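Local coordinates for protein manganese lipoxygenase (Gaeumannomyces graminis, PDB 5FX8) that oxygenates linoleic and alpha-linolenic acids to 11S- and 13R-hydroperoxy fatty acids at a mononuclear manganese centre, at residues L69-G73 and Y83-G89; E298-E302 and A325-R329; S151-N157 and M600-W604; T159-F164 and W271-K275. Numbering follows the deposited sequence.

Interaction 1 (L69-G73 and Y83-G89). With NAG (2-acetamido-2-deoxy-beta-D-glucopyranose), chain J.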
# COMPACT_ATOMS: atom_id res chain seq x y z
N LEU A 69 11.09 28.25 -7.86
CA LEU A 69 11.44 27.56 -6.64
C LEU A 69 11.17 26.07 -6.69
O LEU A 69 11.66 25.35 -5.82
CB LEU A 69 10.70 28.18 -5.45
CG LEU A 69 10.76 29.70 -5.32
CD1 LEU A 69 9.89 30.19 -4.19
CD2 LEU A 69 12.14 30.06 -5.05
N PHE A 70 10.40 25.59 -7.67
CA PHE A 70 10.11 24.17 -7.81
C PHE A 70 10.70 23.69 -9.13
O PHE A 70 10.15 23.94 -10.20
CB PHE A 70 8.62 23.97 -7.74
CG PHE A 70 8.18 22.56 -7.80
CD1 PHE A 70 8.05 21.89 -9.01
CD2 PHE A 70 7.76 21.92 -6.65
CE1 PHE A 70 7.57 20.59 -9.06
CE2 PHE A 70 7.29 20.63 -6.69
CZ PHE A 70 7.19 19.96 -7.89
N LEU A 71 11.84 23.01 -9.05
CA LEU A 71 12.70 22.75 -10.19
C LEU A 71 12.77 21.26 -10.48
O LEU A 71 12.51 20.43 -9.61
CB LEU A 71 14.12 23.29 -9.96
CG LEU A 71 14.21 24.76 -9.48
CD1 LEU A 71 15.61 25.15 -9.16
CD2 LEU A 71 13.72 25.68 -10.52
N TYR A 72 13.11 20.95 -11.72
CA TYR A 72 13.34 19.57 -12.10
C TYR A 72 14.73 19.17 -11.66
O TYR A 72 15.71 19.77 -12.10
CB TYR A 72 13.21 19.39 -13.61
CG TYR A 72 11.86 19.68 -14.15
CD1 TYR A 72 10.75 18.97 -13.72
CD2 TYR A 72 11.68 20.64 -15.12
CE1 TYR A 72 9.52 19.24 -14.21
CE2 TYR A 72 10.47 20.90 -15.61
CZ TYR A 72 9.39 20.20 -15.15
OH TYR A 72 8.17 20.49 -15.66
N GLY A 73 14.82 18.14 -10.82
CA GLY A 73 16.09 17.65 -10.35
C GLY A 73 16.42 16.30 -10.94
O GLY A 73 15.62 15.69 -11.64
N TYR A 83 13.04 14.23 -10.35
CA TYR A 83 12.46 14.41 -9.03
C TYR A 83 12.57 15.88 -8.65
O TYR A 83 13.56 16.52 -8.99
CB TYR A 83 13.18 13.54 -7.99
CG TYR A 83 12.55 13.58 -6.63
CD1 TYR A 83 11.49 12.74 -6.30
CD2 TYR A 83 13.01 14.45 -5.66
CE1 TYR A 83 10.94 12.78 -5.07
CE2 TYR A 83 12.45 14.48 -4.45
CZ TYR A 83 11.42 13.66 -4.15
OH TYR A 83 10.88 13.71 -2.90
N PRO A 84 11.56 16.45 -8.00
CA PRO A 84 11.57 17.89 -7.76
C PRO A 84 12.64 18.32 -6.80
O PRO A 84 12.85 17.70 -5.76
CB PRO A 84 10.18 18.16 -7.17
CG PRO A 84 9.72 16.93 -6.71
CD PRO A 84 10.27 15.88 -7.62
N THR A 85 13.30 19.41 -7.15
CA THR A 85 14.26 20.01 -6.25
C THR A 85 13.95 21.50 -6.17
O THR A 85 12.86 21.90 -6.56
CB THR A 85 15.68 19.72 -6.72
OG1 THR A 85 16.59 20.13 -5.71
CG2 THR A 85 15.98 20.44 -8.02
N GLY A 86 14.88 22.32 -5.68
CA GLY A 86 14.59 23.72 -5.40
C GLY A 86 14.02 23.91 -4.01
O GLY A 86 13.64 22.97 -3.32
N GLU A 87 13.93 25.16 -3.58
CA GLU A 87 13.40 25.42 -2.25
C GLU A 87 11.98 24.91 -2.09
O GLU A 87 11.63 24.30 -1.07
CB GLU A 87 13.44 26.91 -1.95
CG GLU A 87 13.01 27.26 -0.56
CD GLU A 87 12.95 28.74 -0.36
OE1 GLU A 87 13.46 29.47 -1.23
OE2 GLU A 87 12.38 29.18 0.65
N LEU A 88 11.13 25.15 -3.09
CA LEU A 88 9.75 24.73 -2.95
C LEU A 88 9.60 23.23 -3.16
O LEU A 88 8.81 22.58 -2.47
CB LEU A 88 8.86 25.52 -3.90
CG LEU A 88 7.37 25.20 -3.92
CD1 LEU A 88 6.78 25.31 -2.56
CD2 LEU A 88 6.63 26.11 -4.89
N GLY A 89 10.40 22.66 -4.06
CA GLY A 89 10.32 21.23 -4.29
C GLY A 89 10.85 20.44 -3.13
O GLY A 89 10.38 19.34 -2.83
C1 NAG J . 9.95 26.26 3.14
C2 NAG J . 9.42 27.64 2.73
C3 NAG J . 10.01 28.72 3.64
C4 NAG J . 9.78 28.38 5.11
C5 NAG J . 10.25 26.95 5.41
C6 NAG J . 9.87 26.48 6.81
C7 NAG J . 8.76 27.85 0.36
C8 NAG J . 7.40 27.41 0.79
N2 NAG J . 9.69 27.93 1.33
O3 NAG J . 9.38 29.96 3.33
O4 NAG J . 10.47 29.28 5.97
O5 NAG J . 9.65 26.02 4.50
O6 NAG J . 8.49 26.14 6.91
O7 NAG J . 9.02 28.12 -0.81
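Gly86 and Gly89 let a beta hairpin run straight into a helix while residues 69-71 press on the junction. The hairpin is short and antiparallel, strand 71-73 against 83-85, and Leu71 with Thr85 is a hydrogen-bonded pair: Leu71 N to Thr85 O is 2.9 Å and Thr85 N to Leu71 O 2.8 Å. Gly86 has a positive phi of 87°, at which a beta-carbon would jam against the preceding carbonyl and also strike Leu69 O. Leu69 O accepts from Leu88 N at 2.8 Å, so the backbone before the hairpin joins the first turn of helix 86-124. Phe70 fills a buried space. Phe70 CD2 lies 3.5 Å from Gly89 CA; a beta-carbon on Gly89 would strike Thr85 O. Pro84 adds an off-centre CH-pi contact, Pro84 CB 4.0 Å from the centroid of the Phe70 ring. Leu69 and Leu88 add apolar contact. Tyr83 reaches out of the hairpin to the carbonyl of Tyr326. At the exposed end, Glu87 OE2 accepts from N2 of the bound NAG at 3.0 Å.

Interaction 2 (E298-E302 and A325-R329)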
# COMPACT_ATOMS: atom_id res chain seq x y z
N GLU A 298 4.53 11.18 -10.80
CA GLU A 298 5.28 12.27 -10.20
C GLU A 298 5.66 13.30 -11.25
O GLU A 298 5.52 14.50 -11.01
CB GLU A 298 6.55 11.76 -9.50
CG GLU A 298 6.42 11.24 -8.10
CD GLU A 298 7.59 10.32 -7.70
OE1 GLU A 298 8.73 10.52 -8.14
OE2 GLU A 298 7.36 9.36 -6.95
N ILE A 299 6.16 12.85 -12.41
CA ILE A 299 6.64 13.79 -13.41
C ILE A 299 5.47 14.54 -14.03
O ILE A 299 5.58 15.73 -14.33
CB ILE A 299 7.53 13.09 -14.46
CG1 ILE A 299 8.31 14.09 -15.30
CG2 ILE A 299 6.77 12.19 -15.41
CD1 ILE A 299 9.01 15.12 -14.53
N VAL A 300 4.32 13.87 -14.20
CA VAL A 300 3.13 14.56 -14.72
C VAL A 300 2.65 15.61 -13.73
O VAL A 300 2.27 16.72 -14.11
CB VAL A 300 2.02 13.55 -15.05
CG1 VAL A 300 0.70 14.28 -15.41
CG2 VAL A 300 2.46 12.62 -16.16
N HIS A 301 2.65 15.27 -12.46
CA HIS A 301 2.30 16.26 -11.46
C HIS A 301 3.35 17.37 -11.35
O HIS A 301 2.99 18.49 -11.02
CB HIS A 301 2.10 15.57 -10.13
CG HIS A 301 1.83 16.50 -9.00
ND1 HIS A 301 2.83 17.19 -8.35
CD2 HIS A 301 0.68 16.86 -8.40
CE1 HIS A 301 2.30 17.93 -7.39
NE2 HIS A 301 1.00 17.75 -7.41
N GLU A 302 4.63 17.10 -11.61
CA GLU A 302 5.62 18.17 -11.56
C GLU A 302 5.35 19.19 -12.64
O GLU A 302 5.34 20.41 -12.40
CB GLU A 302 7.03 17.60 -11.75
CG GLU A 302 7.56 16.88 -10.58
CD GLU A 302 8.88 16.20 -10.84
OE1 GLU A 302 9.89 16.86 -11.17
OE2 GLU A 302 8.91 14.99 -10.67
N ALA A 325 2.94 11.63 -2.39
CA ALA A 325 3.65 10.82 -3.38
C ALA A 325 5.15 11.09 -3.36
O ALA A 325 5.93 10.20 -3.68
CB ALA A 325 3.12 11.06 -4.80
N TYR A 326 5.56 12.28 -2.97
CA TYR A 326 6.96 12.66 -3.05
C TYR A 326 7.79 12.09 -1.92
O TYR A 326 8.99 12.39 -1.84
CB TYR A 326 7.07 14.16 -3.10
CG TYR A 326 6.59 14.70 -4.40
CD1 TYR A 326 7.21 14.35 -5.57
CD2 TYR A 326 5.52 15.57 -4.46
CE1 TYR A 326 6.81 14.86 -6.75
CE2 TYR A 326 5.10 16.07 -5.63
CZ TYR A 326 5.75 15.71 -6.78
OH TYR A 326 5.37 16.22 -7.99
N ALA A 327 7.18 11.30 -1.06
CA ALA A 327 7.89 10.59 -0.04
C ALA A 327 8.50 9.28 -0.53
O ALA A 327 9.49 8.84 0.04
CB ALA A 327 6.95 10.31 1.13
N ILE A 328 7.97 8.68 -1.59
CA ILE A 328 8.33 7.29 -1.88
C ILE A 328 9.78 7.18 -2.34
O ILE A 328 10.48 6.25 -1.94
CB ILE A 328 7.35 6.67 -2.90
CG1 ILE A 328 5.91 6.78 -2.40
CG2 ILE A 328 7.66 5.20 -3.12
CD1 ILE A 328 5.67 6.15 -1.08
N ARG A 329 10.26 8.10 -3.17
CA ARG A 329 11.66 8.02 -3.56
C ARG A 329 12.63 8.29 -2.40
O ARG A 329 13.56 7.50 -2.20
CB ARG A 329 11.91 8.92 -4.77
CG ARG A 329 11.23 8.39 -6.02
CD ARG A 329 11.91 8.83 -7.31
NE ARG A 329 11.05 9.65 -8.18
CZ ARG A 329 11.41 10.14 -9.36
NH1 ARG A 329 12.60 9.89 -9.85
NH2 ARG A 329 10.56 10.86 -10.05
O HOH W 1 5.35 8.23 -5.74
O HOH W 2 8.51 9.96 -4.49
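Residues 298-302 form a turn near the C-terminal end of the long helix 268-305, where Glu302 N donates to Glu298 O at 2.8 Å. Opposite them, 325-327 curve into the start of helix 328-336. The backbones stay apart, with Glu298 and Ala325 nearest at 7.2 Å between CA atoms, so long side chains and water must bridge the space. Glu298 does most of this. Glu298 OE1 takes a very short 2.5 Å bond from Arg329 NE and another of 2.7 Å from Arg329 NH2, a salt bridge in which one carboxylate oxygen meets two guanidinium nitrogens. The other oxygen, OE2, accepts from two waters, and both waters also donate to Ala325 O; the second accepts from Arg329 N, at 2.9 Å. A glutamate suits this buried place because it is long enough to reach the arginine and can accept on both oxygens. Tyr326 lays its ring beside Glu298 CG and brings its OH to His301 ND1, 2.7 Å away, while His301 NE2 is held by Asn319. Arg329 NH1 donates to the carbonyls of Thr76 and Thr81, which solvate the buried guanidinium, while Glu298 balances its charge. Glu298 lies one helical turn after the manganese ligand His294, their side chains about 4 Å apart, which is consistent with a second-shell position at the lipoxygenase manganese site.

Interaction 3 (S151-N157 and M600-W604). With NAG (2-acetamido-2-deoxy-beta-D-glucopyranose), chain D.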
# COMPACT_ATOMS: atom_id res chain seq x y z
N SER A 151 -4.84 -14.43 0.54
CA SER A 151 -5.74 -14.90 -0.50
C SER A 151 -6.38 -16.24 -0.16
O SER A 151 -5.69 -17.26 0.02
CB SER A 151 -5.00 -15.01 -1.82
OG SER A 151 -5.92 -15.16 -2.88
N LYS A 152 -7.71 -16.23 -0.13
CA LYS A 152 -8.47 -17.46 0.01
C LYS A 152 -8.13 -18.36 -1.15
O LYS A 152 -8.29 -17.98 -2.31
CB LYS A 152 -9.96 -17.17 0.06
CG LYS A 152 -10.55 -17.11 1.46
CD LYS A 152 -10.52 -15.72 2.04
CE LYS A 152 -11.50 -15.62 3.22
NZ LYS A 152 -11.57 -14.27 3.86
N GLY A 153 -7.59 -19.54 -0.81
CA GLY A 153 -7.24 -20.55 -1.76
C GLY A 153 -5.80 -20.55 -2.16
O GLY A 153 -5.36 -21.48 -2.83
N MET A 154 -5.04 -19.54 -1.76
CA MET A 154 -3.64 -19.49 -2.15
C MET A 154 -2.83 -20.57 -1.43
O MET A 154 -1.85 -21.07 -1.98
CB MET A 154 -3.09 -18.09 -1.89
CG MET A 154 -1.72 -17.79 -2.47
SD MET A 154 -1.70 -17.80 -4.27
CE MET A 154 -2.67 -16.36 -4.60
N LEU A 155 -3.25 -20.98 -0.23
CA LEU A 155 -2.55 -22.05 0.47
C LEU A 155 -3.13 -23.42 0.16
O LEU A 155 -2.37 -24.37 -0.09
CB LEU A 155 -2.56 -21.80 1.97
CG LEU A 155 -1.67 -20.65 2.42
CD1 LEU A 155 -1.97 -20.34 3.85
CD2 LEU A 155 -0.23 -21.05 2.27
N SER A 156 -4.45 -23.54 0.15
CA SER A 156 -5.10 -24.82 -0.10
C SER A 156 -4.74 -25.39 -1.45
O SER A 156 -4.64 -26.61 -1.61
CB SER A 156 -6.60 -24.67 -0.02
OG SER A 156 -6.93 -23.82 1.04
N ASN A 157 -4.61 -24.53 -2.46
CA ASN A 157 -4.54 -24.97 -3.84
C ASN A 157 -3.20 -24.60 -4.45
O ASN A 157 -3.11 -24.40 -5.66
CB ASN A 157 -5.69 -24.38 -4.65
CG ASN A 157 -7.02 -24.59 -3.98
OD1 ASN A 157 -7.17 -25.50 -3.18
ND2 ASN A 157 -8.00 -23.74 -4.30
N MET A 600 -10.47 -19.16 -11.24
CA MET A 600 -9.19 -19.29 -10.58
C MET A 600 -9.35 -20.03 -9.28
O MET A 600 -10.35 -19.88 -8.59
CB MET A 600 -8.58 -17.93 -10.24
CG MET A 600 -8.11 -17.11 -11.35
SD MET A 600 -7.31 -15.61 -10.75
CE MET A 600 -6.76 -15.09 -12.30
N PRO A 601 -8.33 -20.75 -8.86
CA PRO A 601 -8.41 -21.47 -7.59
C PRO A 601 -8.09 -20.63 -6.37
O PRO A 601 -7.80 -21.18 -5.30
CB PRO A 601 -7.37 -22.59 -7.76
CG PRO A 601 -7.13 -22.66 -9.21
CD PRO A 601 -7.27 -21.29 -9.72
N PHE A 602 -8.12 -19.31 -6.51
CA PHE A 602 -7.98 -18.41 -5.37
C PHE A 602 -8.85 -17.18 -5.58
O PHE A 602 -9.21 -16.83 -6.70
CB PHE A 602 -6.52 -18.00 -5.10
CG PHE A 602 -5.91 -17.13 -6.17
CD1 PHE A 602 -5.40 -17.69 -7.34
CD2 PHE A 602 -5.79 -15.78 -5.97
CE1 PHE A 602 -4.82 -16.91 -8.30
CE2 PHE A 602 -5.21 -15.00 -6.92
CZ PHE A 602 -4.72 -15.56 -8.11
N VAL A 603 -9.17 -16.53 -4.47
CA VAL A 603 -9.97 -15.32 -4.47
C VAL A 603 -9.05 -14.12 -4.51
O VAL A 603 -8.20 -13.95 -3.64
CB VAL A 603 -10.88 -15.25 -3.24
CG1 VAL A 603 -11.59 -13.98 -3.25
CG2 VAL A 603 -11.84 -16.40 -3.24
N TRP A 604 -9.22 -13.28 -5.52
CA TRP A 604 -8.36 -12.15 -5.78
C TRP A 604 -9.17 -10.88 -5.60
O TRP A 604 -10.28 -10.77 -6.14
CB TRP A 604 -7.77 -12.26 -7.19
CG TRP A 604 -6.85 -11.17 -7.57
CD1 TRP A 604 -5.57 -11.01 -7.16
CD2 TRP A 604 -7.13 -10.09 -8.46
NE1 TRP A 604 -5.04 -9.89 -7.72
CE2 TRP A 604 -5.98 -9.30 -8.52
CE3 TRP A 604 -8.25 -9.71 -9.20
CZ2 TRP A 604 -5.91 -8.15 -9.30
CZ3 TRP A 604 -8.18 -8.56 -9.97
CH2 TRP A 604 -7.02 -7.80 -10.02
C1 NAG D . -9.34 -23.81 -3.79
C2 NAG D . -10.10 -25.04 -4.32
C3 NAG D . -11.53 -25.09 -3.78
C4 NAG D . -11.55 -24.88 -2.27
C5 NAG D . -10.78 -23.62 -1.93
C6 NAG D . -10.74 -23.33 -0.45
C7 NAG D . -9.45 -25.95 -6.50
C8 NAG D . -9.60 -25.82 -7.99
N2 NAG D . -10.12 -25.06 -5.77
O3 NAG D . -12.10 -26.35 -4.09
O4 NAG D . -12.89 -24.76 -1.81
O5 NAG D . -9.42 -23.76 -2.38
O6 NAG D . -9.69 -24.04 0.18
O7 NAG D . -8.74 -26.80 -6.00
O HOH W 3 -8.91 -13.39 -0.82
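Ser151, first of residues 151-157, points its hydroxyl toward residues 600-604 and donates from Ser151 OG to Val603 O, 2.7 Å away; a small polar side chain fits here, at the edge of the Phe602 ring. Lys152 joins through its backbone, Lys152 O accepting from Val603 N at 2.7 Å, and a water links Lys152 N to Val603 O. The long side chain of Lys152 packs its CB on Val603 CG2, 3.9 Å away, while its end leads away. Gly153, with phi 97°, turns the chain where a beta-carbon would hit Pro601 O. Met154 then sets its methyl CE over the face of Phe602, 3.6 Å from the ring centroid (CH-pi), with SD at 4.8 Å completing a Met-aromatic contact. Ser156 OG lies 2.9 Å from O6 of the NAG. Asn157 ND2 is bonded to NAG C1 and still has a hydrogen to give Pro601 O, at 2.8 Å, so the glycosylated amide also takes part in joining the two loops. The whole is an N-glycosylation site of the Asn-X-Thr type, Asn157 to Thr159, seated against the chain's C-terminal region.

Interaction 4 (T159-F164 and W271-K275)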
# COMPACT_ATOMS: atom_id res chain seq x y z
N THR A 159 -0.44 -25.94 -5.22
CA THR A 159 0.24 -26.72 -6.23
C THR A 159 -0.50 -26.73 -7.55
O THR A 159 -0.01 -27.33 -8.51
CB THR A 159 0.42 -28.16 -5.77
OG1 THR A 159 -0.86 -28.68 -5.42
CG2 THR A 159 1.35 -28.22 -4.60
N SER A 160 -1.65 -26.08 -7.60
CA SER A 160 -2.50 -26.11 -8.78
C SER A 160 -1.83 -25.37 -9.93
O SER A 160 -1.34 -24.26 -9.76
CB SER A 160 -3.84 -25.48 -8.46
OG SER A 160 -4.44 -25.03 -9.64
N ASP A 161 -1.82 -26.01 -11.10
CA ASP A 161 -1.22 -25.38 -12.26
C ASP A 161 -2.11 -24.27 -12.77
O ASP A 161 -1.61 -23.26 -13.28
CB ASP A 161 -0.99 -26.41 -13.37
CG ASP A 161 0.23 -27.29 -13.13
OD1 ASP A 161 1.25 -26.79 -12.62
OD2 ASP A 161 0.20 -28.49 -13.46
N LEU A 162 -3.42 -24.43 -12.65
CA LEU A 162 -4.33 -23.37 -13.08
C LEU A 162 -4.14 -22.12 -12.24
O LEU A 162 -4.22 -21.00 -12.75
CB LEU A 162 -5.78 -23.84 -13.01
CG LEU A 162 -6.83 -22.77 -13.36
CD1 LEU A 162 -6.82 -22.49 -14.81
CD2 LEU A 162 -8.19 -23.18 -12.95
N LEU A 163 -3.87 -22.29 -10.95
CA LEU A 163 -3.56 -21.13 -10.13
C LEU A 163 -2.24 -20.51 -10.54
O LEU A 163 -2.07 -19.29 -10.43
CB LEU A 163 -3.54 -21.53 -8.66
CG LEU A 163 -3.12 -20.55 -7.57
CD1 LEU A 163 -3.79 -20.96 -6.30
CD2 LEU A 163 -1.63 -20.53 -7.35
N PHE A 164 -1.28 -21.31 -11.01
CA PHE A 164 0.01 -20.74 -11.37
C PHE A 164 -0.07 -19.97 -12.67
O PHE A 164 0.62 -18.96 -12.85
CB PHE A 164 1.07 -21.83 -11.49
CG PHE A 164 2.36 -21.32 -12.03
CD1 PHE A 164 3.20 -20.54 -11.25
CD2 PHE A 164 2.72 -21.59 -13.33
CE1 PHE A 164 4.38 -20.05 -11.75
CE2 PHE A 164 3.89 -21.11 -13.84
CZ PHE A 164 4.73 -20.34 -13.05
N TRP A 271 8.85 -29.77 -11.13
CA TRP A 271 7.92 -28.80 -11.69
C TRP A 271 7.53 -27.79 -10.65
O TRP A 271 7.47 -26.59 -10.94
CB TRP A 271 6.69 -29.49 -12.26
CG TRP A 271 5.59 -28.54 -12.65
CD1 TRP A 271 4.37 -28.46 -12.08
CD2 TRP A 271 5.62 -27.53 -13.67
NE1 TRP A 271 3.62 -27.47 -12.69
CE2 TRP A 271 4.37 -26.88 -13.66
CE3 TRP A 271 6.59 -27.10 -14.59
CZ2 TRP A 271 4.05 -25.85 -14.53
CZ3 TRP A 271 6.26 -26.07 -15.47
CH2 TRP A 271 5.00 -25.46 -15.43
N LEU A 272 7.28 -28.25 -9.43
CA LEU A 272 6.94 -27.31 -8.37
C LEU A 272 8.07 -26.31 -8.16
O LEU A 272 7.82 -25.11 -8.03
CB LEU A 272 6.61 -28.06 -7.10
CG LEU A 272 6.33 -27.21 -5.86
CD1 LEU A 272 5.24 -26.23 -6.09
CD2 LEU A 272 5.97 -28.09 -4.72
N LEU A 273 9.32 -26.78 -8.20
CA LEU A 273 10.45 -25.88 -8.01
C LEU A 273 10.61 -24.92 -9.17
O LEU A 273 11.09 -23.80 -8.99
CB LEU A 273 11.74 -26.67 -7.81
CG LEU A 273 12.95 -25.80 -7.42
CD1 LEU A 273 12.66 -25.08 -6.14
CD2 LEU A 273 14.14 -26.66 -7.24
N ALA A 274 10.25 -25.36 -10.37
CA ALA A 274 10.30 -24.47 -11.50
C ALA A 274 9.30 -23.34 -11.32
O ALA A 274 9.60 -22.17 -11.59
CB ALA A 274 10.03 -25.24 -12.78
N LYS A 275 8.10 -23.68 -10.85
CA LYS A 275 7.13 -22.63 -10.62
C LYS A 275 7.59 -21.70 -9.52
O LYS A 275 7.34 -20.51 -9.59
CB LYS A 275 5.78 -23.23 -10.30
CG LYS A 275 5.16 -23.91 -11.46
CD LYS A 275 3.76 -24.31 -11.13
CE LYS A 275 3.70 -25.43 -10.13
NZ LYS A 275 2.29 -25.65 -9.79
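Lys275 lays its aliphatic chain flat over the ring of Phe164, with CG 3.6 Å from the ring centroid and almost on the ring normal, a CH-pi contact. A lysine suits the place, apolar along the ring and charged at its end: Lys275 NZ forms a salt bridge with Asp161 OD1 at 3.2 Å and a weak hydrogen bond with Thr159 O at 3.1 Å. Asp161 OD1 also accepts a very short 2.5 Å bond from Trp271 NE1, lying at the edge of the indole. Trp271 and Lys275, one turn apart on helix 268-305, can both reach Asp161; farther on this long lipoxygenase helix supplies the manganese ligands His290 and His294. Asp161 opens the short helix 161-166, and Ser160 just before it is the N-cap, Ser160 OG accepting from Leu163 N at 3.1 Å. A serine suits that position, since its short side chain can fold back to a backbone NH of the first turn. The Phe164 ring also meets Phe278, and Arg168 by a cation-pi contact.

Overall arrangement
Following the chain from the N terminus, interaction 1 closes first, a hairpin with nine residues between its two segments that leads into helix 86-124. Interaction 3 opens next, at 151-157, and closes only at 600-604, 443 residues later. Inside that loop lie interaction 4, which brings 159-164 to the early part of helix 268-305, and then interaction 2, which joins the far part of the same helix to 325-329; these two follow in series. Spatially they form two pairs on opposite sides of the chain's centre. Interactions 1 and 2 touch through Tyr83 and Tyr326, interactions 3 and 4 through Pro601, Phe602 and Leu163. Helix 268-305 connects the pairs, the centres of interactions 2 and 4 being about 37 Å apart.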